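Local coordinates for alpha-catenin-like protein hmp-1 (PDB 5XA5) that binds beta-catenin and actin filaments at cell junctions and is required for cell migration and shape change as the worm embryo encloses and elongates, at residues E158-M163 and P218-S223; T224-R229 and E234-N239. All blocks are in the same frame, centred on the assembly; numbering follows the deposited sequence. Where two conformers were deposited one is given.

Contact 1: E158-M163 and P218-S223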
ATOM      1  N   GLU A 158       7.461  15.922  14.456  1.00 21.21           N
ATOM      2  CA  GLU A 158       8.204  17.178  14.364  1.00 22.09           C
ATOM      3  C   GLU A 158       7.401  18.364  14.885  1.00 21.45           C
ATOM      4  O   GLU A 158       7.939  19.258  15.553  1.00 21.83           O
ATOM      5  CB  GLU A 158       8.649  17.417  12.915  1.00 24.38           C
ATOM      6  CG  GLU A 158       9.276  18.779  12.669  1.00 24.45           C
ATOM      7  CD  GLU A 158      10.530  19.054  13.538  1.00 25.16           C
ATOM      8  OE1 GLU A 158      11.172  18.070  13.971  1.00 29.36           O
ATOM      9  OE2 GLU A 158      10.899  20.234  13.745  1.00 26.58           O
ATOM     10  N   THR A 159       6.117  18.395  14.569  1.00 22.99           N
ATOM     11  CA  THR A 159       5.282  19.453  15.111  1.00 20.16           C
ATOM     12  C   THR A 159       5.248  19.394  16.635  1.00 22.69           C
ATOM     13  O   THR A 159       5.376  20.431  17.294  1.00 23.58           O
ATOM     14  CB  THR A 159       3.862  19.378  14.520  1.00 21.01           C
ATOM     15  OG1 THR A 159       3.953  19.473  13.092  1.00 25.77           O
ATOM     16  CG2 THR A 159       3.010  20.534  15.044  1.00 26.95           C
ATOM     17  N   ALA A 160       5.119  18.191  17.194  1.00 21.34           N
ATOM     18  CA  ALA A 160       5.163  18.028  18.652  1.00 20.36           C
ATOM     19  C   ALA A 160       6.506  18.454  19.211  1.00 25.17           C
ATOM     20  O   ALA A 160       6.580  19.046  20.296  1.00 22.57           O
ATOM     21  CB  ALA A 160       4.873  16.601  19.043  1.00 22.35           C
ATOM     22  N   HIS A 161       7.584  18.120  18.499  1.00 20.35           N
ATOM     23  CA  HIS A 161       8.915  18.543  18.908  1.00 20.98           C
ATOM     24  C   HIS A 161       8.973  20.062  19.038  1.00 23.04           C
ATOM     25  O   HIS A 161       9.467  20.606  20.046  1.00 24.27           O
ATOM     26  CB  HIS A 161       9.963  18.062  17.888  1.00 22.01           C
ATOM     27  CG  HIS A 161      11.387  18.363  18.279  1.00 24.56           C
ATOM     28  ND1 HIS A 161      12.233  17.403  18.762  1.00 38.71           N
ATOM     29  CD2 HIS A 161      12.091  19.527  18.257  1.00 24.07           C
ATOM     30  CE1 HIS A 161      13.418  17.952  19.026  1.00 35.13           C
ATOM     31  NE2 HIS A 161      13.346  19.232  18.745  1.00 25.09           N
ATOM     32  N   GLN A 162       8.472  20.745  18.007  1.00 22.40           N
ATOM     33  CA  GLN A 162       8.503  22.195  17.996  1.00 22.96           C
ATOM     34  C   GLN A 162       7.634  22.757  19.108  1.00 22.14           C
ATOM     35  O   GLN A 162       7.996  23.776  19.712  1.00 24.69           O
ATOM     36  CB  GLN A 162       8.054  22.725  16.627  1.00 23.85           C
ATOM     37  CG  GLN A 162       9.102  22.514  15.562  1.00 24.28           C
ATOM     38  CD  GLN A 162       8.620  22.930  14.189  1.00 38.00           C
ATOM     39  OE1 GLN A 162       7.904  23.917  14.055  1.00 37.11           O
ATOM     40  NE2 GLN A 162       9.056  22.210  13.157  1.00 31.48           N
ATOM     41  N   MET A 163       6.512  22.083  19.394  1.00 23.10           N
ATOM     42  CA  MET A 163       5.627  22.562  20.446  1.00 24.72           C
ATOM     43  C   MET A 163       6.323  22.511  21.806  1.00 27.64           C
ATOM     44  O   MET A 163       6.247  23.474  22.598  1.00 27.89           O
ATOM     45  CB  MET A 163       4.318  21.759  20.460  1.00 23.65           C
ATOM     46  CG  MET A 163       3.267  22.386  21.355  1.00 26.26           C
ATOM     47  SD  MET A 163       1.657  21.576  21.268  1.00 24.74           S
ATOM     48  CE  MET A 163       1.993  20.049  22.148  1.00 25.26           C
ATOM     49  N   PRO A 218      -3.343  16.023  23.748  1.00 22.74           N
ATOM     50  CA  PRO A 218      -3.969  17.140  24.461  1.00 21.88           C
ATOM     51  C   PRO A 218      -3.281  17.419  25.789  1.00 24.27           C
ATOM     52  O   PRO A 218      -3.219  18.576  26.215  1.00 24.36           O
ATOM     53  CB  PRO A 218      -5.414  16.671  24.685  1.00 23.42           C
ATOM     54  CG  PRO A 218      -5.633  15.626  23.668  1.00 30.20           C
ATOM     55  CD  PRO A 218      -4.318  14.972  23.410  1.00 27.26           C
ATOM     56  N   LEU A 219      -2.766  16.373  26.428  1.00 23.50           N
ATOM     57  CA  LEU A 219      -2.054  16.561  27.692  1.00 24.63           C
ATOM     58  C   LEU A 219      -0.695  17.219  27.464  1.00 22.82           C
ATOM     59  O   LEU A 219      -0.207  17.966  28.315  1.00 25.02           O
ATOM     60  CB  LEU A 219      -1.882  15.218  28.397  1.00 26.80           C
ATOM     61  CG  LEU A 219      -3.184  14.595  28.902  1.00 32.20           C
ATOM     62  CD1 LEU A 219      -2.957  13.131  29.234  1.00 37.26           C
ATOM     63  CD2 LEU A 219      -3.688  15.315  30.128  1.00 36.09           C
ATOM     64  N   LEU A 220      -0.072  16.904  26.338  1.00 22.29           N
ATOM     65  CA  LEU A 220       1.183  17.552  25.975  1.00 23.55           C
ATOM     66  C   LEU A 220       0.945  19.039  25.729  1.00 25.92           C
ATOM     67  O   LEU A 220       1.737  19.873  26.177  1.00 24.87           O
ATOM     68  CB  LEU A 220       1.799  16.886  24.741  1.00 23.67           C
ATOM     69  CG  LEU A 220       3.195  17.426  24.396  1.00 24.40           C
ATOM     70  CD1 LEU A 220       4.196  17.238  25.526  1.00 27.69           C
ATOM     71  CD2 LEU A 220       3.698  16.752  23.114  1.00 28.81           C
ATOM     72  N   TYR A 221      -0.143  19.368  25.044  1.00 23.70           N
ATOM     73  CA  TYR A 221      -0.512  20.768  24.828  1.00 19.61           C
ATOM     74  C   TYR A 221      -0.614  21.508  26.153  1.00 22.98           C
ATOM     75  O   TYR A 221      -0.005  22.548  26.326  1.00 24.52           O
ATOM     76  CB  TYR A 221      -1.833  20.871  24.057  1.00 23.08           C
ATOM     77  CG  TYR A 221      -2.460  22.246  24.048  1.00 22.64           C
ATOM     78  CD1 TYR A 221      -1.769  23.343  23.541  1.00 23.75           C
ATOM     79  CD2 TYR A 221      -3.750  22.445  24.527  1.00 22.07           C
ATOM     80  CE1 TYR A 221      -2.347  24.601  23.528  1.00 21.30           C
ATOM     81  CE2 TYR A 221      -4.334  23.696  24.517  1.00 22.13           C
ATOM     82  CZ  TYR A 221      -3.617  24.777  24.020  1.00 22.09           C
ATOM     83  OH  TYR A 221      -4.181  26.020  23.989  1.00 24.41           O
ATOM     84  N   THR A 222      -1.387  20.983  27.100  1.00 25.24           N
ATOM     85  CA  THR A 222      -1.641  21.788  28.276  1.00 21.84           C
ATOM     86  C   THR A 222      -0.425  21.787  29.212  1.00 23.91           C
ATOM     87  O   THR A 222      -0.170  22.782  29.867  1.00 26.36           O
ATOM     88  CB  THR A 222      -2.912  21.336  29.023  1.00 29.05           C
ATOM     89  OG1 THR A 222      -2.872  19.936  29.271  1.00 29.18           O
ATOM     90  CG2 THR A 222      -4.137  21.628  28.171  1.00 28.74           C
ATOM     91  N   SER A 223       0.356  20.709  29.232  1.00 26.38           N
ATOM     92  CA  SER A 223       1.564  20.694  30.053  0.60 28.27           C
ATOM     93  C   SER A 223       2.609  21.663  29.504  1.00 28.70           C
ATOM     94  O   SER A 223       3.290  22.344  30.272  1.00 27.98           O
ATOM     95  CB  SER A 223       2.165  19.288  30.137  0.60 31.60           C
ATOM     96  OG  SER A 223       2.759  18.943  28.898  0.60 27.48           O
TER
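Across the core of a helical bundle in the amino-terminal, vinculin-family part of the protein, Met-163 of helix 117-165 reaches over to Leu-220 and Tyr-221 of helix 200-229. The two short segments run nearly parallel, 22° between their directions, with axes 11.0 Å apart, so the interval is bridged by side chains. Met-163 does most of this. Its CG stands anti to the backbone N (chi1 -169°) and the chain stays extended until it bends at chi3, which delivers the terminal methyl to the neighbouring helix: CE of Met-163 lies 3.7 Å from CG of Leu-220. The same methyl comes equally near the backbone, 3.7 Å from N of Tyr-221, and so rests in the angle between two successive residues. Met-163 and Leu-220 lie alongside each other, pointing opposite ways, while SD of Met-163 sits at the edge of the Tyr-221 ring, near its plane.

Such parallel neighbours are expected in an up-and-down bundle, where helices next but one in the chain share a direction; here helix 169-196 runs between the two in sequence and supplies Tyr-176, which touches Met-163 and stacks on Tyr-221. The hydroxyl of Tyr-221 is hydrogen-bonded to Asp-173 of the same helix 169-196. One turn before Met-163, CB of Ala-160 meets CD2 of Leu-220 at 4.2 Å, a lighter touch from a residue that also packs on Met-247 of helix 234-258.

Contact 2: T224-R229 and E234-N239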
ATOM      1  N   THR A 224       2.760  21.733  28.183  1.00 27.06           N
ATOM      2  CA  THR A 224       3.712  22.672  27.585  0.77 25.88           C
ATOM      3  C   THR A 224       3.263  24.119  27.774  1.00 26.25           C
ATOM      4  O   THR A 224       4.065  25.008  28.035  1.00 29.07           O
ATOM      5  CB  THR A 224       3.939  22.386  26.059  0.77 24.26           C
ATOM      6  OG1 THR A 224       2.708  22.450  25.324  0.77 29.78           O
ATOM      7  CG2 THR A 224       4.568  21.016  25.875  0.77 22.91           C
ATOM      8  N   ARG A 225       1.965  24.353  27.639  1.00 25.93           N
ATOM      9  CA  ARG A 225       1.446  25.701  27.759  0.74 22.42           C
ATOM     10  C   ARG A 225       1.599  26.207  29.190  1.00 29.61           C
ATOM     11  O   ARG A 225       1.969  27.356  29.406  1.00 29.22           O
ATOM     12  CB  ARG A 225      -0.021  25.736  27.333  0.74 24.21           C
ATOM     13  CG  ARG A 225      -0.573  27.121  27.083  0.74 26.61           C
ATOM     14  CD  ARG A 225      -2.028  27.001  26.691  0.74 27.52           C
ATOM     15  NE  ARG A 225      -2.524  28.190  26.013  0.74 28.54           N
ATOM     16  CZ  ARG A 225      -3.035  29.245  26.639  0.74 28.63           C
ATOM     17  NH1 ARG A 225      -3.106  29.262  27.967  0.74 28.84           N
ATOM     18  NH2 ARG A 225      -3.474  30.282  25.937  0.74 33.37           N
ATOM     19  N   THR A 226       1.339  25.343  30.166  1.00 24.71           N
ATOM     20  CA  THR A 226       1.477  25.729  31.568  1.00 26.94           C
ATOM     21  C   THR A 226       2.951  25.977  31.882  1.00 32.99           C
ATOM     22  O   THR A 226       3.296  26.922  32.583  1.00 34.80           O
ATOM     23  CB  THR A 226       0.913  24.644  32.499  1.00 29.86           C
ATOM     24  OG1 THR A 226      -0.510  24.572  32.352  1.00 32.52           O
ATOM     25  CG2 THR A 226       1.255  24.944  33.960  1.00 30.50           C
ATOM     26  N   PHE A 227       3.826  25.132  31.346  1.00 29.09           N
ATOM     27  CA  PHE A 227       5.251  25.271  31.646  1.00 31.97           C
ATOM     28  C   PHE A 227       5.889  26.530  31.040  1.00 34.93           C
ATOM     29  O   PHE A 227       6.796  27.104  31.643  1.00 40.06           O
ATOM     30  CB  PHE A 227       6.014  24.031  31.182  1.00 28.75           C
ATOM     31  CG  PHE A 227       7.472  24.068  31.523  1.00 32.55           C
ATOM     32  CD1 PHE A 227       7.883  24.140  32.843  1.00 39.72           C
ATOM     33  CD2 PHE A 227       8.432  24.057  30.526  1.00 40.83           C
ATOM     34  CE1 PHE A 227       9.233  24.187  33.160  1.00 48.91           C
ATOM     35  CE2 PHE A 227       9.778  24.098  30.836  1.00 51.38           C
ATOM     36  CZ  PHE A 227      10.178  24.160  32.152  1.00 48.26           C
ATOM     37  N   VAL A 228       5.445  26.985  29.865  1.00 29.14           N
ATOM     38  CA  VAL A 228       6.028  28.202  29.298  0.52 28.43           C
ATOM     39  C   VAL A 228       5.607  29.400  30.128  1.00 38.35           C
ATOM     40  O   VAL A 228       6.326  30.394  30.199  1.00 39.35           O
ATOM     41  CB  VAL A 228       5.635  28.456  27.816  0.52 33.90           C
ATOM     42  CG1 VAL A 228       6.188  27.389  26.927  0.52 34.02           C
ATOM     43  CG2 VAL A 228       4.136  28.591  27.644  0.52 36.54           C
ATOM     44  N   ARG A 229       4.455  29.289  30.786  1.00 30.67           N
ATOM     45  CA  ARG A 229       3.942  30.386  31.611  1.00 36.23           C
ATOM     46  C   ARG A 229       4.581  30.394  33.003  1.00 37.42           C
ATOM     47  O   ARG A 229       4.712  31.449  33.634  1.00 41.98           O
ATOM     48  CB  ARG A 229       2.419  30.290  31.725  1.00 45.77           C
ATOM     49  CG  ARG A 229       1.668  30.749  30.477  1.00 66.03           C
ATOM     50  CD  ARG A 229       0.188  30.368  30.526  1.00 80.71           C
ATOM     51  NE  ARG A 229      -0.623  31.350  31.242  1.00 91.19           N
ATOM     52  CZ  ARG A 229      -1.727  31.056  31.923  1.00 92.15           C
ATOM     53  NH1 ARG A 229      -2.165  29.805  31.982  1.00 96.05           N
ATOM     54  NH2 ARG A 229      -2.396  32.016  32.544  1.00 87.40           N
ATOM     55  N   GLU A 234       8.316  23.240  39.334  1.00 46.97           N
ATOM     56  CA  GLU A 234       9.065  22.015  39.007  1.00 38.78           C
ATOM     57  C   GLU A 234       8.172  20.799  38.731  1.00 45.48           C
ATOM     58  O   GLU A 234       8.572  19.884  37.986  1.00 42.68           O
ATOM     59  CB  GLU A 234      10.079  21.701  40.121  1.00 55.53           C
ATOM     60  CG  GLU A 234      10.842  22.942  40.548  1.00 63.20           C
ATOM     61  CD  GLU A 234      11.888  22.677  41.621  1.00 80.01           C
ATOM     62  OE1 GLU A 234      11.805  21.637  42.317  1.00 80.50           O
ATOM     63  OE2 GLU A 234      12.813  23.510  41.754  1.00 83.05           O
ATOM     64  N   GLU A 235       6.954  20.803  39.266  1.00 41.35           N
ATOM     65  CA  GLU A 235       6.004  19.769  38.893  1.00 43.02           C
ATOM     66  C   GLU A 235       5.501  20.017  37.479  1.00 40.38           C
ATOM     67  O   GLU A 235       5.175  19.084  36.753  1.00 39.71           O
ATOM     68  CB  GLU A 235       4.843  19.725  39.877  1.00 58.32           C
ATOM     69  CG  GLU A 235       4.279  18.330  40.092  1.00 69.87           C
ATOM     70  CD  GLU A 235       5.337  17.322  40.496  1.00 74.90           C
ATOM     71  OE1 GLU A 235       6.269  17.694  41.242  1.00 78.02           O
ATOM     72  OE2 GLU A 235       5.242  16.160  40.055  1.00 74.75           O
ATOM     73  N   ALA A 236       5.438  21.283  37.085  1.00 39.10           N
ATOM     74  CA  ALA A 236       5.045  21.609  35.720  1.00 34.23           C
ATOM     75  C   ALA A 236       6.080  21.065  34.728  1.00 34.90           C
ATOM     76  O   ALA A 236       5.730  20.552  33.670  1.00 32.35           O
ATOM     77  CB  ALA A 236       4.869  23.113  35.556  1.00 40.72           C
ATOM     78  N   ARG A 237       7.356  21.170  35.087  1.00 42.61           N
ATOM     79  CA  ARG A 237       8.437  20.668  34.246  1.00 35.45           C
ATOM     80  C   ARG A 237       8.349  19.152  34.118  1.00 34.15           C
ATOM     81  O   ARG A 237       8.417  18.589  33.036  1.00 33.48           O
ATOM     82  CB  ARG A 237       9.796  21.072  34.831  1.00 35.78           C
ATOM     83  CG  ARG A 237      10.966  20.350  34.195  1.00 40.49           C
ATOM     84  CD  ARG A 237      12.293  20.749  34.829  1.00 50.90           C
ATOM     85  NE  ARG A 237      12.617  22.159  34.617  1.00 49.59           N
ATOM     86  CZ  ARG A 237      13.181  22.639  33.511  1.00 50.68           C
ATOM     87  NH1 ARG A 237      13.470  21.826  32.501  1.00 51.12           N
ATOM     88  NH2 ARG A 237      13.446  23.936  33.410  1.00 51.29           N
ATOM     89  N   ARG A 238       8.192  18.501  35.260  1.00 37.16           N
ATOM     90  CA  ARG A 238       8.069  17.050  35.326  1.00 34.04           C
ATOM     91  C   ARG A 238       6.903  16.503  34.514  1.00 34.85           C
ATOM     92  O   ARG A 238       7.041  15.531  33.776  1.00 36.50           O
ATOM     93  CB  ARG A 238       7.930  16.652  36.779  1.00 41.39           C
ATOM     94  CG  ARG A 238       9.252  16.630  37.428  1.00 57.16           C
ATOM     95  CD  ARG A 238       9.122  16.603  38.887  1.00 72.10           C
ATOM     96  NE  ARG A 238      10.453  16.667  39.512  1.00 93.48           N
ATOM     97  CZ  ARG A 238      11.001  15.627  40.150  1.00107.75           C
ATOM     98  NH1 ARG A 238      10.266  14.527  40.323  1.00114.08           N
ATOM     99  NH2 ARG A 238      12.203  15.696  40.735  1.00108.17           N
ATOM    100  N   ASN A 239       5.747  17.131  34.672  1.00 31.44           N
ATOM    101  CA  ASN A 239       4.569  16.740  33.909  1.00 28.40           C
ATOM    102  C   ASN A 239       4.793  16.904  32.413  1.00 25.54           C
ATOM    103  O   ASN A 239       4.386  16.065  31.627  1.00 30.46           O
ATOM    104  CB  ASN A 239       3.361  17.559  34.353  1.00 37.80           C
ATOM    105  CG  ASN A 239       2.089  17.110  33.692  1.00 54.04           C
ATOM    106  OD1 ASN A 239       1.267  17.930  33.288  1.00 65.56           O
ATOM    107  ND2 ASN A 239       1.914  15.798  33.570  1.00 55.55           N
TER
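Phe-227 of helix 200-229 lies against Ala-236 and Arg-237 of helix 234-258 in a helical hairpin, two successive helices joined by a four-residue loop. The segments are roughly antiparallel, at 145°, with axes 8.9 Å apart, a spacing that suits the small Ala-236 at the closest backbone approach.

The apolar part of the contact belongs to the ring and the aliphatic atoms facing it. CD1 of Phe-227 meets CB of Ala-236 at 4.2 Å, and CE1 of Phe-227 comes closer, 3.6 Å, to CB of Arg-237. At the border, CG2 of Thr-226 touches CB of Ala-236 at 4.4 Å; the hydroxyl of Thr-226 is hydrogen-bonded to Thr-222 O in the same helix.

The other part is aromatic against guanidinium. The chain of Arg-237 is extended through chi2 and turns at chi3 (-64°), which lays the guanidinium by the rim of the ring: NH2 of Arg-237 stands 3.5 Å from CZ of Phe-227. The planes are 79° apart, close to perpendicular, so the ring presents its edge, with NH2 in its plane, to one face of the guanidinium. Replacing Phe-227 with an alanine would probably open a gap beside Ala-236 and leave the guanidinium of Arg-237 free to turn away.

Because the cationic group meets the rim of the ring rather than its pi face, the geometry is not that of a cation-pi stack; the contact implies van der Waals packing, with the arginine's flat face and aliphatic stem covering a buried phenylalanine.

How the contacts relate
Helix 200-229 carries both contacts in series, 158-163/218-223 first and 224-229/234-239 immediately after, their centres about 12 Å apart. Contact 1 pairs it with parallel helix 117-165, contact 2 with helix 234-258, which follows it in the chain and runs back along it. Helix 234-258 already touches the 218-223 turn through Ser-223, whose CB, in the conformer given, lies 3.5 Å from OD1 of Asn-239, so the two sites adjoin directly. Asp-173 of helix 169-196 ties them further, bonding Tyr-221 of contact 1 and, in the conformer given, forming a salt bridge with Arg-225 beside contact 2. The more buried contact 1 gives way to partly exposed contact 2 toward the hairpin turn.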